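Local coordinates for protein aldehyde dehydrogenase 12 (Zea mays, PDB 6D97) that oxidises L-glutamate gamma-semialdehyde with NAD+ as the last enzyme of proline catabolism in plants, at residues L178-Y189 against W524-G535. Numbering follows the deposited sequence.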
loop_
_atom_site.group_PDB
_atom_site.type_symbol
_atom_site.label_atom_id
_atom_site.label_comp_id
_atom_site.label_asym_id
_atom_site.label_seq_id
_atom_site.Cartn_x
_atom_site.Cartn_y
_atom_site.Cartn_z
ATOM N N LEU A 178 23.523 0.712 -10.139
ATOM C CA LEU A 178 23.075 1.851 -10.929
ATOM C C LEU A 178 22.429 1.385 -12.227
ATOM O O LEU A 178 22.945 0.497 -12.908
ATOM C CB LEU A 178 24.263 2.770 -11.225
ATOM C CG LEU A 178 24.025 4.002 -12.097
ATOM C CD1 LEU A 178 23.065 4.965 -11.409
ATOM C CD2 LEU A 178 25.345 4.690 -12.397
ATOM N N GLY A 179 21.279 1.969 -12.549
ATOM C CA GLY A 179 20.586 1.646 -13.775
ATOM C C GLY A 179 19.610 0.496 -13.688
ATOM O O GLY A 179 18.920 0.218 -14.677
ATOM N N GLN A 180 19.521 -0.181 -12.549
ATOM C CA GLN A 180 18.615 -1.309 -12.390
ATOM C C GLN A 180 17.519 -0.955 -11.396
ATOM O O GLN A 180 17.806 -0.496 -10.286
ATOM C CB GLN A 180 19.360 -2.564 -11.932
ATOM C CG GLN A 180 18.499 -3.824 -11.945
ATOM C CD GLN A 180 19.215 -5.030 -11.363
ATOM O OE1 GLN A 180 19.290 -5.197 -10.142
ATOM N NE2 GLN A 180 19.757 -5.873 -12.237
ATOM N N ARG A 181 16.268 -1.162 -11.802
ATOM C CA ARG A 181 15.113 -0.979 -10.936
ATOM C C ARG A 181 14.007 -1.881 -11.460
ATOM O O ARG A 181 13.806 -1.976 -12.674
ATOM C CB ARG A 181 14.665 0.489 -10.897
ATOM C CG ARG A 181 14.653 1.142 -12.262
ATOM C CD ARG A 181 14.961 2.630 -12.193
ATOM N NE ARG A 181 15.340 3.170 -13.501
ATOM C CZ ARG A 181 16.568 3.570 -13.823
ATOM N NH1 ARG A 181 17.542 3.505 -12.927
ATOM N NH2 ARG A 181 16.821 4.047 -15.038
ATOM N N SER A 182 13.315 -2.565 -10.555
ATOM C CA SER A 182 12.273 -3.513 -10.927
ATOM C C SER A 182 10.897 -2.930 -10.636
ATOM O O SER A 182 10.695 -2.272 -9.612
ATOM C CB SER A 182 12.447 -4.840 -10.184
ATOM O OG SER A 182 12.435 -4.649 -8.781
ATOM N N ASN A 183 9.948 -3.193 -11.534
ATOM C CA ASN A 183 8.621 -2.599 -11.476
ATOM C C ASN A 183 7.554 -3.681 -11.522
ATOM O O ASN A 183 7.667 -4.642 -12.285
ATOM C CB ASN A 183 8.405 -1.622 -12.637
ATOM C CG ASN A 183 9.454 -0.534 -12.684
ATOM O OD1 ASN A 183 10.602 -0.772 -13.058
ATOM N ND2 ASN A 183 9.062 0.673 -12.317
ATOM N N GLY A 184 6.509 -3.507 -10.716
ATOM C CA GLY A 184 5.375 -4.408 -10.756
ATOM C C GLY A 184 4.107 -3.731 -11.235
ATOM O O GLY A 184 3.625 -2.795 -10.591
ATOM N N TYR A 185 3.552 -4.196 -12.351
ATOM C CA TYR A 185 2.386 -3.583 -12.967
ATOM C C TYR A 185 1.172 -4.496 -12.861
ATOM O O TYR A 185 1.288 -5.697 -12.609
ATOM C CB TYR A 185 2.642 -3.263 -14.445
ATOM C CG TYR A 185 3.628 -2.147 -14.687
ATOM C CD1 TYR A 185 3.209 -0.819 -14.726
ATOM C CD2 TYR A 185 4.980 -2.421 -14.888
ATOM C CE1 TYR A 185 4.109 0.205 -14.956
ATOM C CE2 TYR A 185 5.887 -1.407 -15.117
ATOM C CZ TYR A 185 5.445 -0.098 -15.153
ATOM O OH TYR A 185 6.352 0.908 -15.379
ATOM N N ARG A 186 -0.003 -3.903 -13.062
ATOM C CA ARG A 186 -1.249 -4.648 -13.217
ATOM C C ARG A 186 -1.550 -4.691 -14.710
ATOM O O ARG A 186 -1.951 -3.687 -15.303
ATOM C CB ARG A 186 -2.389 -4.006 -12.436
ATOM C CG ARG A 186 -2.119 -3.792 -10.956
ATOM C CD ARG A 186 -1.668 -5.067 -10.271
ATOM N NE ARG A 186 -2.590 -6.173 -10.513
ATOM C CZ ARG A 186 -2.421 -7.401 -10.033
ATOM N NH1 ARG A 186 -1.368 -7.677 -9.280
ATOM N NH2 ARG A 186 -3.304 -8.350 -10.311
ATOM N N TRP A 187 -1.343 -5.855 -15.317
ATOM C CA TRP A 187 -1.541 -6.041 -16.749
ATOM C C TRP A 187 -2.925 -6.612 -17.020
ATOM O O TRP A 187 -3.410 -7.444 -16.251
ATOM C CB TRP A 187 -0.493 -6.991 -17.316
ATOM C CG TRP A 187 0.123 -6.508 -18.576
ATOM C CD1 TRP A 187 0.027 -7.074 -19.816
ATOM C CD2 TRP A 187 0.941 -5.346 -18.726
ATOM N NE1 TRP A 187 0.741 -6.335 -20.728
ATOM C CE2 TRP A 187 1.309 -5.267 -20.085
ATOM C CE3 TRP A 187 1.398 -4.362 -17.842
ATOM C CZ2 TRP A 187 2.113 -4.242 -20.581
ATOM C CZ3 TRP A 187 2.196 -3.346 -18.334
ATOM C CH2 TRP A 187 2.546 -3.294 -19.694
ATOM N N PRO A 188 -3.573 -6.210 -18.108
ATOM C CA PRO A 188 -4.870 -6.801 -18.448
ATOM C C PRO A 188 -4.696 -8.223 -18.952
ATOM O O PRO A 188 -3.586 -8.708 -19.180
ATOM C CB PRO A 188 -5.402 -5.879 -19.550
ATOM C CG PRO A 188 -4.173 -5.361 -20.202
ATOM C CD PRO A 188 -3.150 -5.210 -19.102
ATOM N N TYR A 189 -5.826 -8.897 -19.125
ATOM C CA TYR A 189 -5.824 -10.205 -19.758
ATOM C C TYR A 189 -6.164 -10.141 -21.239
ATOM O O TYR A 189 -5.765 -11.036 -21.993
ATOM C CB TYR A 189 -6.810 -11.138 -19.060
ATOM C CG TYR A 189 -6.429 -11.537 -17.655
ATOM C CD1 TYR A 189 -5.510 -12.549 -17.418
ATOM C CD2 TYR A 189 -7.018 -10.930 -16.563
ATOM C CE1 TYR A 189 -5.176 -12.930 -16.128
ATOM C CE2 TYR A 189 -6.692 -11.298 -15.281
ATOM C CZ TYR A 189 -5.776 -12.298 -15.066
ATOM O OH TYR A 189 -5.470 -12.652 -13.775
ATOM N N TRP A 524 -9.482 -8.681 -12.597
ATOM C CA TRP A 524 -9.391 -8.230 -13.980
ATOM C C TRP A 524 -7.987 -7.842 -14.418
ATOM O O TRP A 524 -7.824 -7.271 -15.501
ATOM C CB TRP A 524 -10.356 -7.069 -14.205
ATOM C CG TRP A 524 -11.765 -7.533 -14.135
ATOM C CD1 TRP A 524 -12.735 -7.112 -13.267
ATOM C CD2 TRP A 524 -12.360 -8.552 -14.943
ATOM N NE1 TRP A 524 -13.904 -7.796 -13.503
ATOM C CE2 TRP A 524 -13.700 -8.684 -14.527
ATOM C CE3 TRP A 524 -11.891 -9.359 -15.989
ATOM C CZ2 TRP A 524 -14.575 -9.592 -15.117
ATOM C CZ3 TRP A 524 -12.758 -10.257 -16.571
ATOM C CH2 TRP A 524 -14.087 -10.365 -16.135
ATOM N N SER A 525 -6.970 -8.145 -13.618
ATOM C CA SER A 525 -5.600 -7.937 -14.052
ATOM C C SER A 525 -4.716 -8.996 -13.412
ATOM O O SER A 525 -5.114 -9.693 -12.473
ATOM C CB SER A 525 -5.101 -6.529 -13.710
ATOM O OG SER A 525 -4.960 -6.355 -12.312
ATOM N N CYS A 526 -3.511 -9.118 -13.951
ATOM C CA CYS A 526 -2.486 -9.992 -13.413
ATOM C C CYS A 526 -1.216 -9.182 -13.221
ATOM O O CYS A 526 -1.067 -8.084 -13.763
ATOM C CB CYS A 526 -2.220 -11.190 -14.334
ATOM S SG CYS A 526 -1.748 -10.747 -16.018
ATOM N N HIS A 527 -0.298 -9.728 -12.433
ATOM C CA HIS A 527 0.973 -9.056 -12.206
ATOM C C HIS A 527 1.882 -9.228 -13.416
ATOM O O HIS A 527 2.002 -10.329 -13.964
ATOM C CB HIS A 527 1.662 -9.598 -10.957
ATOM C CG HIS A 527 2.946 -8.901 -10.634
ATOM N ND1 HIS A 527 3.011 -7.817 -9.785
ATOM C CD2 HIS A 527 4.212 -9.116 -11.064
ATOM C CE1 HIS A 527 4.263 -7.404 -9.697
ATOM N NE2 HIS A 527 5.011 -8.173 -10.466
ATOM N N ARG A 528 2.501 -8.130 -13.843
ATOM C CA ARG A 528 3.625 -8.166 -14.764
ATOM C C ARG A 528 4.782 -7.414 -14.132
ATOM O O ARG A 528 4.614 -6.280 -13.671
ATOM C CB ARG A 528 3.300 -7.552 -16.129
ATOM C CG ARG A 528 4.390 -7.849 -17.147
ATOM C CD ARG A 528 4.237 -7.121 -18.469
ATOM N NE ARG A 528 5.218 -7.610 -19.437
ATOM C CZ ARG A 528 5.417 -7.081 -20.642
ATOM N NH1 ARG A 528 4.710 -6.035 -21.036
ATOM N NH2 ARG A 528 6.335 -7.586 -21.452
ATOM N N GLU A 529 5.948 -8.045 -14.109
ATOM C CA GLU A 529 7.161 -7.430 -13.599
ATOM C C GLU A 529 8.015 -6.986 -14.777
ATOM O O GLU A 529 8.297 -7.780 -15.681
ATOM C CB GLU A 529 7.937 -8.403 -12.709
ATOM C CG GLU A 529 9.103 -7.777 -11.958
ATOM C CD GLU A 529 8.659 -7.004 -10.731
ATOM O OE1 GLU A 529 7.498 -7.181 -10.306
ATOM O OE2 GLU A 529 9.463 -6.211 -10.195
ATOM N N ILE A 530 8.398 -5.713 -14.776
ATOM C CA ILE A 530 9.277 -5.143 -15.789
ATOM C C ILE A 530 10.502 -4.608 -15.068
ATOM O O ILE A 530 10.391 -3.719 -14.213
ATOM C CB ILE A 530 8.581 -4.040 -16.601
ATOM C CG1 ILE A 530 7.416 -4.623 -17.401
ATOM C CG2 ILE A 530 9.568 -3.364 -17.540
ATOM C CD1 ILE A 530 6.573 -3.567 -18.089
ATOM N N ILE A 531 11.666 -5.160 -15.396
ATOM C CA ILE A 531 12.911 -4.852 -14.706
ATOM C C ILE A 531 13.785 -4.063 -15.665
ATOM O O ILE A 531 14.269 -4.606 -16.666
ATOM C CB ILE A 531 13.633 -6.118 -14.229
ATOM C CG1 ILE A 531 12.713 -6.970 -13.350
ATOM C CG2 ILE A 531 14.913 -5.753 -13.498
ATOM C CD1 ILE A 531 12.025 -8.104 -14.104
ATOM N N TYR A 532 13.992 -2.786 -15.367
ATOM C CA TYR A 532 14.908 -1.980 -16.156
ATOM C C TYR A 532 16.340 -2.221 -15.701
ATOM O O TYR A 532 16.613 -2.390 -14.510
ATOM C CB TYR A 532 14.554 -0.497 -16.054
ATOM C CG TYR A 532 13.225 -0.152 -16.690
ATOM C CD1 TYR A 532 13.108 -0.008 -18.066
ATOM C CD2 TYR A 532 12.088 0.028 -15.912
ATOM C CE1 TYR A 532 11.894 0.305 -18.650
ATOM C CE2 TYR A 532 10.871 0.341 -16.486
ATOM C CZ TYR A 532 10.779 0.477 -17.854
ATOM O OH TYR A 532 9.566 0.789 -18.424
ATOM N N ASP A 533 17.248 -2.262 -16.673
ATOM C CA ASP A 533 18.665 -2.501 -16.439
ATOM C C ASP A 533 19.435 -1.806 -17.552
ATOM O O ASP A 533 19.928 -2.452 -18.482
ATOM C CB ASP A 533 18.970 -3.999 -16.398
ATOM C CG ASP A 533 20.097 -4.338 -15.446
ATOM O OD1 ASP A 533 20.832 -3.411 -15.043
ATOM O OD2 ASP A 533 20.238 -5.526 -15.090
ATOM N N VAL A 534 19.522 -0.476 -17.471
ATOM C CA VAL A 534 19.950 0.334 -18.608
ATOM C C VAL A 534 21.447 0.588 -18.651
ATOM O O VAL A 534 21.935 1.191 -19.619
ATOM C CB VAL A 534 19.233 1.697 -18.598
ATOM C CG1 VAL A 534 17.729 1.511 -18.715
ATOM C CG2 VAL A 534 19.581 2.454 -17.325
ATOM N N GLY A 535 22.189 0.170 -17.635
ATOM C CA GLY A 535 23.592 0.480 -17.559
ATOM C C GLY A 535 23.858 1.618 -16.597
ATOM O O GLY A 535 22.973 2.048 -15.850
HETATM O O HOH W 1 22.422 -1.118 -15.053
HETATM O O HOH W 2 9.842 -4.548 -8.074
HETATM O O HOH W 3 1.018 -6.218 -8.712
#
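Arg-186 reaches over to Ser-525, its NE giving a hydrogen bond of 3.0 Å to OG, which lies in the guanidinium plane and is also bonded to Lys-521 O of helix 517-524. Bends at chi2 and chi3 (both -53°) fold the long chain back, laying one guanidinium face over the backbone of Cys-526 and His-527. A water joins Arg-186 NH1 to His-527 ND1. With the guanidinium lost to an alanine, Ser-525 OG would probably miss this donor and that water one of its anchors. His-527 is itself held by Glu-529, NE2 to OE1 at 2.7 Å in the ring plane, while its CE1 sits 3.4 Å from Gly-184 CA, where any side chain would clash with the imidazole. On the other face of the ladder, the extended chain of Arg-528 sets CD 3.8 Å from the centroid of the six-membered ring of Trp-187, a CH-pi contact, with its guanidinium in an off-centre cation-pi position; the broad indole suits this aliphatic stem. Arg-528 also hydrogen-bonds through NE to Asn-483 O and through NH2 to Ser-481 OG of a second subunit. At the far end, Gln-180, its OE1 held by Asn-176 N, hydrogen-bonds from NE2 to Asp-533 OD2 (2.9 Å), met from above the carboxylate plane. Paired backbone bonds from Arg-181 to Trp-187 make an antiparallel ladder. Strand 170-174 flanks 180-187, and Glu-529 to Tyr-532 pair in parallel with the second subunit; this continued three-stranded sheet is characteristic of the aldehyde dehydrogenase oligomerisation domain.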